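Local coordinates for anopheles gambiae adenosine kinase (Anopheles gambiae, PDB 3LOO), which phosphorylates adenosine to AMP with ATP as phosphate donor, as a kinase of the pfkB family, at residues A[244-248]-A[249-253]. Numbering follows the deposited sequence.
Sequences ALAKE and FNYGT
Tyr251 N reaches back to Ala246 O at 2.9 Å in a nearly straight bond (175°) and Asn250 N bonds Lys247 O at 3.1 Å, and with Asn250 at positive phi (65°) the pair makes a Schellman motif ending helix 239-248. The Asn250 N-H comes to Lys247 O from well above the carbonyl plane rather than along a lone pair. Phe249 N, 2.9 Å from Leu245 O, gives the last regular helical bond. On one flank of the turn the side chains of Leu245, Phe249 and Tyr251 gather. Leu245 has CG anti to the backbone N (chi1 180°), which turns its branched end toward Phe249; CD2 then lies over one face of that ring, 4.2 Å from its centroid, a CH-pi contact displaced toward the rim. The same methyl, Leu245 CD2, lies 4.1 Å from Tyr251 CE2, so a single branch touches both aromatics. Phe249 CB sits over one face of the Tyr251 ring, also near its rim, while Ala246 CB packs 3.9 Å from Tyr251 CD2. Glu248 O accepts a hydrogen bond from Lys222 NZ, and Lys222 also makes a cation-pi contact with Phe249. Leu245 and Phe249 both rest on Phe229, in the loop between helix 222-228 and strand 234-238; Ala246 and Thr253 touch Ile259, and Tyr251 touches Arg262, of helix 256-264, the next helix in the chain.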
loop_
_atom_site.group_PDB
_atom_site.type_symbol
_atom_site.label_atom_id
_atom_site.label_comp_id
_atom_site.label_asym_id
_atom_site.label_seq_id
_atom_site.Cartn_x
_atom_site.Cartn_y
_atom_site.Cartn_z
ATOM N N ALA A 244 -14.105 -0.100 9.377
ATOM C CA ALA A 244 -14.597 -1.153 8.531
ATOM C C ALA A 244 -14.202 -2.540 9.071
ATOM O O ALA A 244 -15.030 -3.471 9.110
ATOM C CB ALA A 244 -14.093 -0.937 7.070
ATOM N N LEU A 245 -12.960 -2.691 9.528
ATOM C CA LEU A 245 -12.524 -3.963 10.092
ATOM C C LEU A 245 -13.313 -4.337 11.372
ATOM O O LEU A 245 -13.730 -5.488 11.549
ATOM C CB LEU A 245 -11.009 -3.941 10.388
ATOM C CG LEU A 245 -10.399 -5.213 10.996
ATOM C CD1 LEU A 245 -8.899 -5.195 10.857
ATOM C CD2 LEU A 245 -10.684 -5.264 12.493
ATOM N N ALA A 246 -13.456 -3.359 12.252
ATOM C CA ALA A 246 -14.205 -3.477 13.500
ATOM C C ALA A 246 -15.655 -3.960 13.277
ATOM O O ALA A 246 -16.123 -4.830 14.016
ATOM C CB ALA A 246 -14.194 -2.151 14.242
ATOM N N LYS A 247 -16.329 -3.448 12.251
ATOM C CA LYS A 247 -17.671 -3.953 11.865
ATOM C C LYS A 247 -17.622 -5.432 11.479
ATOM O O LYS A 247 -18.407 -6.206 11.993
ATOM C CB LYS A 247 -18.297 -3.171 10.703
ATOM C CG LYS A 247 -18.299 -1.635 10.865
ATOM C CD LYS A 247 -19.463 -1.109 11.702
ATOM C CE LYS A 247 -19.411 0.434 11.846
ATOM N NZ LYS A 247 -19.585 1.092 10.510
ATOM N N GLU A 248 -16.694 -5.830 10.595
ATOM C CA GLU A 248 -16.649 -7.231 10.142
ATOM C C GLU A 248 -16.291 -8.208 11.241
ATOM O O GLU A 248 -16.668 -9.383 11.190
ATOM C CB GLU A 248 -15.714 -7.420 8.945
ATOM C CG GLU A 248 -16.119 -6.659 7.679
ATOM C CD GLU A 248 -17.624 -6.697 7.334
ATOM O OE1 GLU A 248 -18.203 -7.795 7.229
ATOM O OE2 GLU A 248 -18.207 -5.611 7.133
ATOM N N PHE A 249 -15.510 -7.736 12.197
ATOM C CA PHE A 249 -15.043 -8.540 13.308
ATOM C C PHE A 249 -15.945 -8.371 14.529
ATOM O O PHE A 249 -15.675 -8.947 15.569
ATOM C CB PHE A 249 -13.601 -8.156 13.687
ATOM C CG PHE A 249 -12.548 -8.797 12.821
ATOM C CD1 PHE A 249 -11.530 -9.546 13.397
ATOM C CD2 PHE A 249 -12.544 -8.615 11.441
ATOM C CE1 PHE A 249 -10.520 -10.125 12.605
ATOM C CE2 PHE A 249 -11.551 -9.205 10.636
ATOM C CZ PHE A 249 -10.544 -9.956 11.217
ATOM N N ASN A 250 -16.982 -7.544 14.406
ATOM C CA ASN A 250 -18.021 -7.408 15.420
ATOM C C ASN A 250 -17.514 -6.834 16.733
ATOM O O ASN A 250 -17.865 -7.318 17.801
ATOM C CB ASN A 250 -18.728 -8.754 15.655
ATOM C CG ASN A 250 -19.480 -9.242 14.415
ATOM O OD1 ASN A 250 -20.214 -8.474 13.754
ATOM N ND2 ASN A 250 -19.302 -10.526 14.092
ATOM N N TYR A 251 -16.703 -5.788 16.647
ATOM C CA TYR A 251 -16.148 -5.181 17.844
ATOM C C TYR A 251 -17.157 -4.341 18.592
ATOM O O TYR A 251 -17.017 -4.151 19.786
ATOM C CB TYR A 251 -14.880 -4.367 17.523
ATOM C CG TYR A 251 -13.687 -5.239 17.213
ATOM C CD1 TYR A 251 -13.732 -6.624 17.443
ATOM C CD2 TYR A 251 -12.486 -4.682 16.737
ATOM C CE1 TYR A 251 -12.637 -7.432 17.185
ATOM C CE2 TYR A 251 -11.369 -5.489 16.490
ATOM C CZ TYR A 251 -11.460 -6.843 16.702
ATOM O OH TYR A 251 -10.376 -7.631 16.445
ATOM N N GLY A 252 -18.175 -3.864 17.886
ATOM C CA GLY A 252 -19.212 -3.024 18.465
ATOM C C GLY A 252 -18.713 -1.660 18.886
ATOM O O GLY A 252 -19.269 -1.041 19.797
ATOM N N THR A 253 -17.655 -1.170 18.242
ATOM C CA THR A 253 -17.137 0.155 18.587
ATOM C C THR A 253 -16.579 0.862 17.370
ATOM O O THR A 253 -16.120 0.220 16.430
ATOM C CB THR A 253 -16.026 0.056 19.690
ATOM O OG1 THR A 253 -15.549 1.360 20.006
ATOM C CG2 THR A 253 -14.844 -0.801 19.224
#